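Local coordinates for protein N-acyl homoserine lactonase (Bacillus thuringiensis, PDB 4J5H) that hydrolyses the lactone ring of N-acyl homoserine lactones of short and long acyl chain, using two zinc ions, and so quenches bacterial quorum sensing, at residues A[15-20]-A[34-39]; A[23-28]-A[196-201]; A[108-113]-A[171-176]; A[191-196]-A[235-240]. The protein carries 1 engineered substitution. All coordinates share one frame; numbering follows the deposited sequence.

Contact 1: A[15-20]-A[34-39]; sequences AGRCML and LLNLPV. With 1K4 (N-decanoyl-L-homoserine), chain D.
Arg17 reaches across to Asn36 and grips it side-on with two nitrogens. NE donates to the side-chain atom Asn36 OD1 at 2.8 Å, and NH1 donates to the backbone atom Asn36 O at 2.9 Å. The second bond is nearly straight, 174° at the hydrogen. Both oxygens lie close to the guanidinium plane, but the nitrogens stand above the planes of the two carbonyls. The guanidinium and amide planes are turned 54° apart. The Arg17 chain bends at CG-CD (chi3 74°), which folds the guanidinium back over the neighbouring strand. One of its faces then rests on Pro38, with Pro38 N under the rim. NH2 has a further partner, a salt bridge to Glu244, and these bonds together hold the guanidinium in place.

Met19 lies on the same face as Asn36. Its chain is bent at both chi2 and chi3, which lays SD against Asn36 CB at 3.4 Å and turns CE onto Leu34 CB at 3.7 Å. The other face carries Cys18, Leu20, Leu35 and Leu37. There Leu20 CD2 meets Leu37 CD1 at 3.7 Å, and the same methyl lies 3.9 Å from CAG of the bound N-decanoyl-L-homoserine.

Paired backbone bonds join Cys18 with Leu37 and Leu20 with Leu35. Val39 N donates to Gly16 O, and Ala15 N to Val39 O. Strand 77-80 flanks segment 15-20. This is an antiparallel pair in the seven-stranded mixed sheet of a metallo-beta-lactamase fold, with one face lining the product pocket.

Contact 2: A[23-28]-A[196-201]; sequences SSVNSA and ASYTKE. With 1K4 (N-decanoyl-L-homoserine), chain D.
Val25 and Tyr198 meet at about a right angle. In the conformer described, the branch CG1 of Val25 touches ring atom CD2 of Tyr198 at 3.9 Å. Ser24 O also approaches the ring, 3.5 Å from Tyr198 CE2. Further along, Asn26 ND2 and Glu201 OE1 stay 3.9 Å apart, with amide and carboxylate planes nearly perpendicular.

No direct hydrogen bond joins the two segments. One water does the work instead. It donates to Val25 O at 2.8 Å and to Glu201 OE1 at 2.7 Å, and it accepts from Thr199 OG1 at 2.8 Å. Glu201 is extended beyond CG, which carries its carboxylate out to this water.

Thr199 is the N-cap of helix 200-204. Asn26 forms an Asx turn, its OD1 accepting from Ala28 N at 3.0 Å. The contact thus ties the loop between strands 9-21 and 34-46 to the start of a short helix.

Behind this first shell, Asn202 ND2 gives Val25 O a second partner, and Asp240 OD2 accepts from Lys200 N. The Tyr198 ring packs edge-to-face with that of His239. At its far end, Tyr198 OH lies 3.5 Å from the carboxylate oxygen O of the bound N-decanoyl-L-homoserine.

Contact 3: A[108-113]-A[171-176]; sequences HLHWDH and PGHSPG. Engineered in segment 108-113: Trp111 (natural residue Phe). With ZN (zinc ion), chain C; ZN (zinc ion), chain B; 1K4 (N-decanoyl-L-homoserine), chain D.
Four of the five histidines of the metallo-beta-lactamase dizinc centre come from this contact, three on the HxHxDH sequence of segment 108-113. Asp195, on both metals, and His239, on the chain B zinc, complete it. His108 NE2 binds the chain C zinc at 2.1 Å, His110 uses ND1 at 2.2 Å, and His173 NE2 comes in from the other segment at 2.1 Å. No hydrogen bond links these nitrogens. The His173 ring is turned 75° from that of His108 and 80° from that of His110. With CG anti to the backbone N (chi1 165°), the end of His173 swings in to the metal, and His173 ND1 donates to Ala210 O. Ser174 OG touches His108 CB and is hydrogen-bonded to Glu131.

His113 NE2 binds the chain B zinc at 2.0 Å. The carboxylate of N-decanoyl-L-homoserine spans both metals: O binds the chain C zinc and OXT the chain B zinc. Asp112 OD1 approaches OXT at 2.8 Å. The engineered Trp111 donates from NE1 to the ligand's OAD at 3.0 Å.

Segment 108-113 follows strand 103-105 and runs into helix 111-114. Segment 171-176 is the loop between strands 165-169 and 178-184, and helix 129-135 supplies Glu131 beside both.

Contact 4: A[191-196]-A[235-240]; sequences LLTIDA and IFFGHD. With ZN (zinc ion), chain B; ZN (zinc ion), chain C; 1K4 (N-decanoyl-L-homoserine), chain D.
Leu191 and Leu192 run parallel to Ile235 and Phe236, with the strand axes 4.9 Å apart at closest and 18° between them. Phe236 N donates to Leu191 O at 2.9 Å, and Thr193 N donates to Phe236 O at 3.0 Å. A water then bridges Ile194 N and Phe236 O. A type II' turn runs from Thr193 to Ala196 and brings Asp195 round to the metals.

Leu191 and Ile235 lie side by side on one face. On the other, Leu192 CD2 rests on Phe236 CB at 3.9 Å. Thr193 CG2 meets Ile235 CG2 at 3.8 Å, while Thr193 OG1 donates to Ile194 O. Gly238 packs closely against Ile194 O and Asp195 OD1.

Asp195 OD2 bridges the zinc ions, 2.0 Å from the one of chain B and 2.4 Å from the one of chain C. His239 NE2 binds the chain B zinc at 2.0 Å. Carboxylate and ring planes stand 53° apart. His239 ND1 is hydrogen-bonded to Pro38 O, a second-shell bond that orients the ring.

Strand 234-237 forms one edge of its five-stranded sheet, beside strand 188-194. Helix 214-231 packs on Leu191 and Ile235, and Tyr42 of strand 34-46 touches Leu192.

Contacts 3 and 4 are buried near the centre of the fold. Contacts 1 and 2 lie farther out and are partly buried. Contacts 3 and 4 share both zinc ions, with Asp195 of contact 4 joining the histidines of contact 3 on the metals. Contacts 1 and 4 are both strand pairs, one antiparallel and one parallel, in different sheets; they meet where His239 reaches strand 34-46. Contact 2 rests on a water and light packing. Its Val25 touches Leu35 and Leu37 of contact 1, and Ala196 belongs to contact 4 as well. Metal bonds dominate the centre, backbone bonds the strands. All four contacts reach the bound N-decanoyl-L-homoserine.

Contact 1: A[15-20]-A[34-39]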
# COMPACT_ATOMS: atom_id res chain seq x y z
N ALA A 15 -0.76 -1.00 -10.61
CA ALA A 15 0.40 -0.11 -10.72
C ALA A 15 1.68 -0.91 -10.97
O ALA A 15 2.73 -0.63 -10.42
CB ALA A 15 0.53 0.73 -9.46
N GLY A 16 1.58 -1.92 -11.83
CA GLY A 16 2.69 -2.81 -12.07
C GLY A 16 2.64 -4.02 -11.16
O GLY A 16 1.64 -4.24 -10.42
N ARG A 17 3.71 -4.80 -11.19
CA ARG A 17 3.79 -6.05 -10.46
C ARG A 17 5.19 -6.20 -9.89
O ARG A 17 6.09 -5.43 -10.17
CB ARG A 17 3.40 -7.24 -11.33
CG ARG A 17 2.04 -7.03 -12.04
CD ARG A 17 1.65 -8.34 -12.72
NE ARG A 17 1.21 -9.33 -11.75
CZ ARG A 17 -0.02 -9.41 -11.26
NH1 ARG A 17 -0.30 -10.35 -10.36
NH2 ARG A 17 -0.97 -8.53 -11.60
N CYS A 18 5.35 -7.21 -9.05
CA CYS A 18 6.68 -7.55 -8.57
C CYS A 18 6.74 -9.03 -8.25
O CYS A 18 5.79 -9.61 -7.73
CB CYS A 18 7.10 -6.70 -7.37
SG CYS A 18 6.09 -6.88 -5.89
N MET A 19 7.90 -9.61 -8.58
CA MET A 19 8.17 -11.00 -8.25
C MET A 19 8.70 -10.99 -6.84
O MET A 19 9.56 -10.19 -6.50
CB MET A 19 9.25 -11.62 -9.12
CG MET A 19 9.02 -11.48 -10.60
SD MET A 19 7.50 -12.24 -11.23
CE MET A 19 7.70 -13.92 -10.66
N LEU A 20 8.18 -11.92 -6.05
CA LEU A 20 8.57 -12.08 -4.66
C LEU A 20 8.67 -13.57 -4.35
O LEU A 20 7.77 -14.35 -4.69
CB LEU A 20 7.54 -11.44 -3.72
CG LEU A 20 7.81 -11.51 -2.23
CD1 LEU A 20 9.13 -10.85 -1.87
CD2 LEU A 20 6.65 -10.83 -1.50
N LEU A 34 9.28 -18.05 -7.08
CA LEU A 34 8.79 -16.70 -7.12
C LEU A 34 7.32 -16.64 -7.51
O LEU A 34 6.84 -17.45 -8.31
CB LEU A 34 9.60 -15.86 -8.10
CG LEU A 34 11.09 -15.75 -7.82
CD1 LEU A 34 11.85 -15.01 -8.90
CD2 LEU A 34 11.38 -15.04 -6.50
N LEU A 35 6.66 -15.61 -6.99
CA LEU A 35 5.28 -15.30 -7.29
C LEU A 35 5.20 -13.92 -7.91
O LEU A 35 5.80 -12.97 -7.39
CB LEU A 35 4.47 -15.27 -5.98
CG LEU A 35 4.49 -16.47 -5.06
CD1 LEU A 35 3.68 -16.21 -3.78
CD2 LEU A 35 3.96 -17.65 -5.86
N ASN A 36 4.44 -13.80 -9.00
CA ASN A 36 4.23 -12.52 -9.67
C ASN A 36 3.01 -11.80 -9.07
O ASN A 36 1.88 -12.08 -9.40
CB ASN A 36 4.10 -12.71 -11.20
CG ASN A 36 4.12 -11.39 -11.95
OD1 ASN A 36 3.75 -10.37 -11.37
ND2 ASN A 36 4.52 -11.40 -13.21
N LEU A 37 3.29 -10.89 -8.14
CA LEU A 37 2.26 -10.30 -7.27
C LEU A 37 1.85 -8.94 -7.78
O LEU A 37 2.68 -8.24 -8.36
CB LEU A 37 2.79 -10.10 -5.87
CG LEU A 37 3.21 -11.34 -5.12
CD1 LEU A 37 3.73 -10.90 -3.76
CD2 LEU A 37 2.06 -12.30 -5.02
N PRO A 38 0.58 -8.55 -7.55
CA PRO A 38 0.13 -7.23 -7.97
C PRO A 38 0.66 -6.16 -7.02
O PRO A 38 0.76 -6.39 -5.82
CB PRO A 38 -1.38 -7.33 -7.86
CG PRO A 38 -1.60 -8.30 -6.74
CD PRO A 38 -0.51 -9.32 -6.89
N VAL A 39 0.97 -5.00 -7.58
CA VAL A 39 1.21 -3.76 -6.84
C VAL A 39 -0.01 -2.88 -7.12
O VAL A 39 -0.42 -2.73 -8.28
CB VAL A 39 2.48 -3.07 -7.33
CG1 VAL A 39 2.69 -1.69 -6.67
CG2 VAL A 39 3.69 -3.96 -7.06
O 1K4 D . 6.27 -4.37 1.38
C 1K4 D . 6.19 -4.66 0.18
OXT 1K4 D . 5.12 -4.42 -0.47
CA 1K4 D . 7.41 -5.29 -0.46
CB 1K4 D . 6.89 -6.56 -1.18
CAG 1K4 D . 7.84 -7.13 -2.20
OAD 1K4 D . 8.21 -6.11 -3.12
N 1K4 D . 8.41 -5.74 0.52
CAQ 1K4 D . 9.29 -4.86 1.01
OAB 1K4 D . 9.36 -3.67 0.65
CAN 1K4 D . 10.23 -5.37 2.06
CAM 1K4 D . 11.59 -4.69 2.01
CAL 1K4 D . 12.30 -5.04 0.71
CAK 1K4 D . 13.74 -4.55 0.69
CAJ 1K4 D . 13.97 -3.47 -0.35
CAI 1K4 D . 15.48 -3.22 -0.48
CAH 1K4 D . 15.80 -1.73 -0.44
CAF 1K4 D . 17.15 -1.38 -1.08
CAA 1K4 D . 18.28 -2.29 -0.67

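Contact 2: A[23-28]-A[196-201]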
# COMPACT_ATOMS: atom_id res chain seq x y z
N SER A 23 8.28 -17.52 0.11
CA SER A 23 8.56 -17.55 1.55
C SER A 23 8.26 -16.20 2.20
O SER A 23 8.11 -16.15 3.41
CB SER A 23 10.01 -17.98 1.82
OG SER A 23 10.95 -17.03 1.35
N SER A 24 8.14 -15.13 1.42
CA SER A 24 7.73 -13.84 1.96
C SER A 24 6.22 -13.72 2.17
O SER A 24 5.80 -12.87 2.92
CB SER A 24 8.22 -12.70 1.07
OG SER A 24 9.64 -12.67 1.04
N VAL A 25 5.42 -14.61 1.55
CA VAL A 25 3.96 -14.59 1.76
C VAL A 25 3.54 -15.69 2.71
O VAL A 25 2.46 -15.61 3.29
CB VAL A 25 3.08 -14.64 0.47
CG1 VAL A 25 3.54 -13.58 -0.53
CG2 VAL A 25 3.02 -16.04 -0.15
N ASN A 26 4.40 -16.67 2.93
CA ASN A 26 4.20 -17.70 3.93
C ASN A 26 5.60 -18.12 4.40
O ASN A 26 6.32 -18.86 3.69
CB ASN A 26 3.44 -18.87 3.33
CG ASN A 26 3.24 -20.02 4.31
OD1 ASN A 26 3.87 -20.08 5.37
ND2 ASN A 26 2.39 -20.95 3.92
N SER A 27 5.96 -17.62 5.57
CA SER A 27 7.28 -17.84 6.16
C SER A 27 7.66 -19.32 6.32
O SER A 27 8.85 -19.62 6.45
CB SER A 27 7.39 -17.13 7.52
OG SER A 27 7.14 -15.74 7.42
N ALA A 28 6.67 -20.22 6.31
CA ALA A 28 6.93 -21.66 6.44
C ALA A 28 7.41 -22.29 5.14
O ALA A 28 8.00 -23.36 5.16
CB ALA A 28 5.69 -22.39 6.94
N ALA A 196 -0.65 -5.01 6.19
CA ALA A 196 -0.93 -5.66 7.46
C ALA A 196 -1.32 -7.15 7.23
O ALA A 196 -1.28 -7.96 8.15
CB ALA A 196 -2.02 -4.93 8.21
N SER A 197 -1.64 -7.52 5.97
CA SER A 197 -1.73 -8.93 5.53
C SER A 197 -1.58 -8.97 4.00
O SER A 197 -2.40 -8.39 3.28
CB SER A 197 -3.09 -9.52 5.92
OG SER A 197 -3.10 -9.91 7.27
N TYR A 198 -0.53 -9.62 3.48
CA TYR A 198 -0.36 -9.75 2.05
C TYR A 198 -1.50 -10.53 1.42
O TYR A 198 -2.00 -10.17 0.36
CB TYR A 198 0.95 -10.47 1.70
CG TYR A 198 2.25 -9.72 1.86
CD1 TYR A 198 2.30 -8.36 2.09
CD2 TYR A 198 3.44 -10.41 1.69
CE1 TYR A 198 3.53 -7.71 2.17
CE2 TYR A 198 4.67 -9.79 1.76
CZ TYR A 198 4.72 -8.44 2.00
OH TYR A 198 5.94 -7.80 2.06
N THR A 199 -1.95 -11.57 2.11
CA THR A 199 -2.97 -12.48 1.60
C THR A 199 -4.07 -12.76 2.59
O THR A 199 -3.91 -12.57 3.80
CB THR A 199 -2.37 -13.86 1.22
OG1 THR A 199 -1.99 -14.54 2.42
CG2 THR A 199 -1.18 -13.69 0.29
N LYS A 200 -5.18 -13.28 2.06
CA LYS A 200 -6.27 -13.73 2.91
C LYS A 200 -5.80 -14.68 4.02
O LYS A 200 -6.26 -14.58 5.16
CB LYS A 200 -7.36 -14.40 2.08
CG LYS A 200 -8.57 -14.82 2.90
CD LYS A 200 -9.71 -15.28 1.99
CE LYS A 200 -10.86 -15.84 2.81
NZ LYS A 200 -11.78 -16.68 1.98
N GLU A 201 -4.91 -15.62 3.69
CA GLU A 201 -4.46 -16.56 4.71
C GLU A 201 -3.58 -15.91 5.80
O GLU A 201 -3.56 -16.37 6.95
CB GLU A 201 -3.82 -17.81 4.11
CG GLU A 201 -2.39 -17.69 3.64
CD GLU A 201 -1.82 -19.01 3.16
OE1 GLU A 201 -0.73 -19.00 2.54
OE2 GLU A 201 -2.45 -20.07 3.39
O 1K4 D . 6.27 -4.37 1.38
C 1K4 D . 6.19 -4.66 0.18
OXT 1K4 D . 5.12 -4.42 -0.47
CA 1K4 D . 7.41 -5.29 -0.46
CB 1K4 D . 6.89 -6.56 -1.18
CAG 1K4 D . 7.84 -7.13 -2.20
OAD 1K4 D . 8.21 -6.11 -3.12
N 1K4 D . 8.41 -5.74 0.52
CAQ 1K4 D . 9.29 -4.86 1.01
OAB 1K4 D . 9.36 -3.67 0.65
CAN 1K4 D . 10.23 -5.37 2.06
CAM 1K4 D . 11.59 -4.69 2.01
CAL 1K4 D . 12.30 -5.04 0.71
CAK 1K4 D . 13.74 -4.55 0.69
CAJ 1K4 D . 13.97 -3.47 -0.35
CAI 1K4 D . 15.48 -3.22 -0.48
CAH 1K4 D . 15.80 -1.73 -0.44
CAF 1K4 D . 17.15 -1.38 -1.08
CAA 1K4 D . 18.28 -2.29 -0.67
O HOH W 1 0.01 -16.48 2.13

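Contact 3: A[108-113]-A[171-176]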
# COMPACT_ATOMS: atom_id res chain seq x y z
N HIS A 108 2.67 2.95 4.03
CA HIS A 108 3.98 2.84 4.54
C HIS A 108 4.95 3.22 3.42
O HIS A 108 4.52 3.52 2.30
CB HIS A 108 4.23 1.44 5.13
CG HIS A 108 4.19 0.29 4.18
ND1 HIS A 108 3.16 0.02 3.30
CD2 HIS A 108 5.02 -0.77 4.10
CE1 HIS A 108 3.37 -1.14 2.72
NE2 HIS A 108 4.50 -1.63 3.18
N LEU A 109 6.25 3.23 3.73
CA LEU A 109 7.25 3.77 2.81
C LEU A 109 8.13 2.69 2.15
O LEU A 109 9.21 3.00 1.60
CB LEU A 109 8.08 4.84 3.53
CG LEU A 109 7.31 6.10 3.94
CD1 LEU A 109 8.20 7.07 4.70
CD2 LEU A 109 6.61 6.79 2.80
N HIS A 110 7.68 1.44 2.16
CA HIS A 110 8.30 0.42 1.34
C HIS A 110 8.27 0.80 -0.14
O HIS A 110 7.43 1.56 -0.58
CB HIS A 110 7.68 -0.95 1.58
CG HIS A 110 8.05 -1.56 2.90
ND1 HIS A 110 7.37 -2.62 3.45
CD2 HIS A 110 9.03 -1.25 3.78
CE1 HIS A 110 7.92 -2.94 4.61
NE2 HIS A 110 8.92 -2.11 4.84
N TRP A 111 9.23 0.23 -0.87
CA TRP A 111 9.63 0.69 -2.19
C TRP A 111 8.52 0.68 -3.24
O TRP A 111 8.50 1.49 -4.14
CB TRP A 111 10.87 -0.10 -2.66
CG TRP A 111 10.51 -1.50 -3.06
CD1 TRP A 111 10.27 -2.57 -2.25
CD2 TRP A 111 10.23 -1.94 -4.39
NE1 TRP A 111 9.87 -3.66 -2.99
CE2 TRP A 111 9.84 -3.30 -4.30
CE3 TRP A 111 10.29 -1.33 -5.65
CZ2 TRP A 111 9.51 -4.05 -5.43
CZ3 TRP A 111 9.97 -2.08 -6.76
CH2 TRP A 111 9.57 -3.43 -6.64
N ASP A 112 7.61 -0.28 -3.09
CA ASP A 112 6.51 -0.48 -4.03
C ASP A 112 5.22 0.21 -3.60
O ASP A 112 4.19 0.07 -4.26
CB ASP A 112 6.27 -1.95 -4.35
CG ASP A 112 5.96 -2.79 -3.12
OD1 ASP A 112 6.49 -2.55 -2.02
OD2 ASP A 112 5.19 -3.75 -3.28
N HIS A 113 5.31 0.95 -2.49
CA HIS A 113 4.20 1.75 -1.96
C HIS A 113 4.46 3.26 -1.96
O HIS A 113 3.50 4.04 -2.06
CB HIS A 113 3.85 1.31 -0.56
CG HIS A 113 3.33 -0.07 -0.52
ND1 HIS A 113 1.99 -0.36 -0.60
CD2 HIS A 113 3.98 -1.26 -0.44
CE1 HIS A 113 1.84 -1.67 -0.62
NE2 HIS A 113 3.03 -2.22 -0.49
N PRO A 171 0.97 -1.22 12.86
CA PRO A 171 2.41 -1.46 12.76
C PRO A 171 2.77 -2.96 12.90
O PRO A 171 1.96 -3.78 13.39
CB PRO A 171 2.95 -0.67 13.95
CG PRO A 171 1.85 -0.79 14.97
CD PRO A 171 0.61 -0.57 14.14
N GLY A 172 3.96 -3.32 12.44
CA GLY A 172 4.51 -4.67 12.56
C GLY A 172 5.15 -5.08 11.25
O GLY A 172 6.35 -5.36 11.19
N HIS A 173 4.37 -5.07 10.18
CA HIS A 173 4.95 -5.35 8.89
C HIS A 173 6.06 -4.33 8.59
O HIS A 173 7.13 -4.69 8.04
CB HIS A 173 3.88 -5.37 7.79
CG HIS A 173 4.46 -5.30 6.42
ND1 HIS A 173 5.10 -6.36 5.80
CD2 HIS A 173 4.55 -4.24 5.59
CE1 HIS A 173 5.55 -5.94 4.63
NE2 HIS A 173 5.21 -4.67 4.48
N SER A 174 5.76 -3.06 8.91
CA SER A 174 6.75 -2.00 8.97
C SER A 174 6.50 -1.20 10.23
O SER A 174 5.45 -1.35 10.84
CB SER A 174 6.66 -1.11 7.74
OG SER A 174 5.48 -0.31 7.73
N PRO A 175 7.47 -0.37 10.65
CA PRO A 175 7.34 0.23 11.98
C PRO A 175 6.15 1.16 12.14
O PRO A 175 5.65 1.30 13.24
CB PRO A 175 8.67 0.94 12.19
CG PRO A 175 9.63 0.11 11.40
CD PRO A 175 8.85 -0.25 10.14
N GLY A 176 5.67 1.76 11.05
CA GLY A 176 4.53 2.63 11.10
C GLY A 176 3.47 2.37 10.06
O GLY A 176 2.85 3.31 9.53
ZN ZN C . 5.47 -3.45 2.84
ZN ZN B . 3.37 -4.19 -0.17
O 1K4 D . 6.27 -4.37 1.38
C 1K4 D . 6.19 -4.66 0.18
OXT 1K4 D . 5.12 -4.42 -0.47
CA 1K4 D . 7.41 -5.29 -0.46
CB 1K4 D . 6.89 -6.56 -1.18
CAG 1K4 D . 7.84 -7.13 -2.20
OAD 1K4 D . 8.21 -6.11 -3.12
N 1K4 D . 8.41 -5.74 0.52
CAQ 1K4 D . 9.29 -4.86 1.01
OAB 1K4 D . 9.36 -3.67 0.65
CAN 1K4 D . 10.23 -5.37 2.06
CAM 1K4 D . 11.59 -4.69 2.01
CAL 1K4 D . 12.30 -5.04 0.71
CAK 1K4 D . 13.74 -4.55 0.69
CAJ 1K4 D . 13.97 -3.47 -0.35
CAI 1K4 D . 15.48 -3.22 -0.48
CAH 1K4 D . 15.80 -1.73 -0.44
CAF 1K4 D . 17.15 -1.38 -1.08
CAA 1K4 D . 18.28 -2.29 -0.67

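Contact 4: A[191-196]-A[235-240]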
# COMPACT_ATOMS: atom_id res chain seq x y z
N LEU A 191 -12.43 -2.49 4.24
CA LEU A 191 -11.14 -2.51 4.92
C LEU A 191 -10.08 -2.85 3.90
O LEU A 191 -10.10 -3.94 3.30
CB LEU A 191 -11.13 -3.53 6.06
CG LEU A 191 -9.79 -3.80 6.78
CD1 LEU A 191 -9.28 -2.49 7.41
CD2 LEU A 191 -9.90 -4.89 7.84
N LEU A 192 -9.13 -1.92 3.71
CA LEU A 192 -7.92 -2.19 2.91
C LEU A 192 -6.83 -2.47 3.90
O LEU A 192 -6.37 -1.55 4.58
CB LEU A 192 -7.58 -0.99 2.02
CG LEU A 192 -8.68 -0.46 1.10
CD1 LEU A 192 -8.14 0.74 0.33
CD2 LEU A 192 -9.18 -1.53 0.14
N THR A 193 -6.44 -3.72 4.05
CA THR A 193 -5.40 -4.07 5.01
C THR A 193 -4.05 -3.50 4.63
O THR A 193 -3.17 -3.31 5.47
CB THR A 193 -5.20 -5.59 5.20
OG1 THR A 193 -4.72 -6.20 3.99
CG2 THR A 193 -6.52 -6.23 5.60
N ILE A 194 -3.88 -3.30 3.33
CA ILE A 194 -2.55 -3.10 2.74
C ILE A 194 -1.64 -4.21 3.23
O ILE A 194 -2.07 -5.37 3.23
CB ILE A 194 -2.00 -1.66 2.90
CG1 ILE A 194 -3.12 -0.61 2.82
CG2 ILE A 194 -0.92 -1.40 1.85
CD1 ILE A 194 -3.72 -0.43 1.46
N ASP A 195 -0.42 -3.92 3.65
CA ASP A 195 0.52 -4.95 4.01
C ASP A 195 0.42 -5.39 5.48
O ASP A 195 1.30 -6.11 5.95
CB ASP A 195 1.96 -4.52 3.67
CG ASP A 195 2.24 -4.48 2.17
OD1 ASP A 195 1.34 -4.71 1.38
OD2 ASP A 195 3.40 -4.19 1.80
N ALA A 196 -0.65 -5.01 6.19
CA ALA A 196 -0.93 -5.66 7.46
C ALA A 196 -1.32 -7.15 7.23
O ALA A 196 -1.28 -7.96 8.15
CB ALA A 196 -2.02 -4.93 8.21
N ILE A 235 -13.20 -6.97 2.79
CA ILE A 235 -11.79 -6.86 3.14
C ILE A 235 -10.92 -7.19 1.94
O ILE A 235 -11.12 -8.21 1.28
CB ILE A 235 -11.38 -7.81 4.30
CG1 ILE A 235 -12.32 -7.71 5.48
CG2 ILE A 235 -9.94 -7.55 4.71
CD1 ILE A 235 -12.13 -8.85 6.48
N PHE A 236 -9.95 -6.31 1.67
CA PHE A 236 -9.01 -6.50 0.59
C PHE A 236 -7.60 -6.48 1.10
O PHE A 236 -7.23 -5.59 1.86
CB PHE A 236 -9.19 -5.43 -0.48
CG PHE A 236 -10.54 -5.49 -1.12
CD1 PHE A 236 -11.63 -4.83 -0.56
CD2 PHE A 236 -10.73 -6.26 -2.25
CE1 PHE A 236 -12.87 -4.89 -1.15
CE2 PHE A 236 -11.98 -6.34 -2.84
CZ PHE A 236 -13.04 -5.65 -2.29
N PHE A 237 -6.82 -7.45 0.64
CA PHE A 237 -5.47 -7.66 1.13
C PHE A 237 -4.42 -7.04 0.23
O PHE A 237 -4.71 -6.61 -0.89
CB PHE A 237 -5.26 -9.16 1.33
CG PHE A 237 -6.35 -9.76 2.17
CD1 PHE A 237 -6.38 -9.53 3.54
CD2 PHE A 237 -7.37 -10.54 1.59
CE1 PHE A 237 -7.40 -10.03 4.33
CE2 PHE A 237 -8.40 -11.04 2.38
CZ PHE A 237 -8.41 -10.79 3.75
N GLY A 238 -3.19 -7.02 0.70
CA GLY A 238 -2.15 -6.19 0.04
C GLY A 238 -1.57 -6.69 -1.27
O GLY A 238 -1.34 -5.90 -2.21
N HIS A 239 -1.32 -7.99 -1.34
CA HIS A 239 -0.67 -8.61 -2.54
C HIS A 239 -1.19 -10.04 -2.68
O HIS A 239 -0.45 -11.01 -2.42
CB HIS A 239 0.85 -8.64 -2.41
CG HIS A 239 1.48 -7.29 -2.20
ND1 HIS A 239 1.63 -6.38 -3.21
CD2 HIS A 239 2.01 -6.70 -1.09
CE1 HIS A 239 2.24 -5.30 -2.76
NE2 HIS A 239 2.47 -5.46 -1.46
N ASP A 240 -2.46 -10.16 -3.04
CA ASP A 240 -3.15 -11.48 -3.02
C ASP A 240 -3.55 -11.84 -4.44
O ASP A 240 -4.50 -11.26 -5.02
CB ASP A 240 -4.36 -11.43 -2.09
CG ASP A 240 -4.94 -12.83 -1.82
OD1 ASP A 240 -4.91 -13.67 -2.73
OD2 ASP A 240 -5.42 -13.09 -0.71
ZN ZN B . 3.37 -4.19 -0.17
ZN ZN C . 5.47 -3.45 2.84
O 1K4 D . 6.27 -4.37 1.38
C 1K4 D . 6.19 -4.66 0.18
OXT 1K4 D . 5.12 -4.42 -0.47
CA 1K4 D . 7.41 -5.29 -0.46
CB 1K4 D . 6.89 -6.56 -1.18
CAG 1K4 D . 7.84 -7.13 -2.20
OAD 1K4 D . 8.21 -6.11 -3.12
N 1K4 D . 8.41 -5.74 0.52
CAQ 1K4 D . 9.29 -4.86 1.01
OAB 1K4 D . 9.36 -3.67 0.65
CAN 1K4 D . 10.23 -5.37 2.06
CAM 1K4 D . 11.59 -4.69 2.01
CAL 1K4 D . 12.30 -5.04 0.71
CAK 1K4 D . 13.74 -4.55 0.69
CAJ 1K4 D . 13.97 -3.47 -0.35
CAI 1K4 D . 15.48 -3.22 -0.48
CAH 1K4 D . 15.80 -1.73 -0.44
CAF 1K4 D . 17.15 -1.38 -1.08
CAA 1K4 D . 18.28 -2.29 -0.67
O HOH W 2 -5.38 -3.61 0.88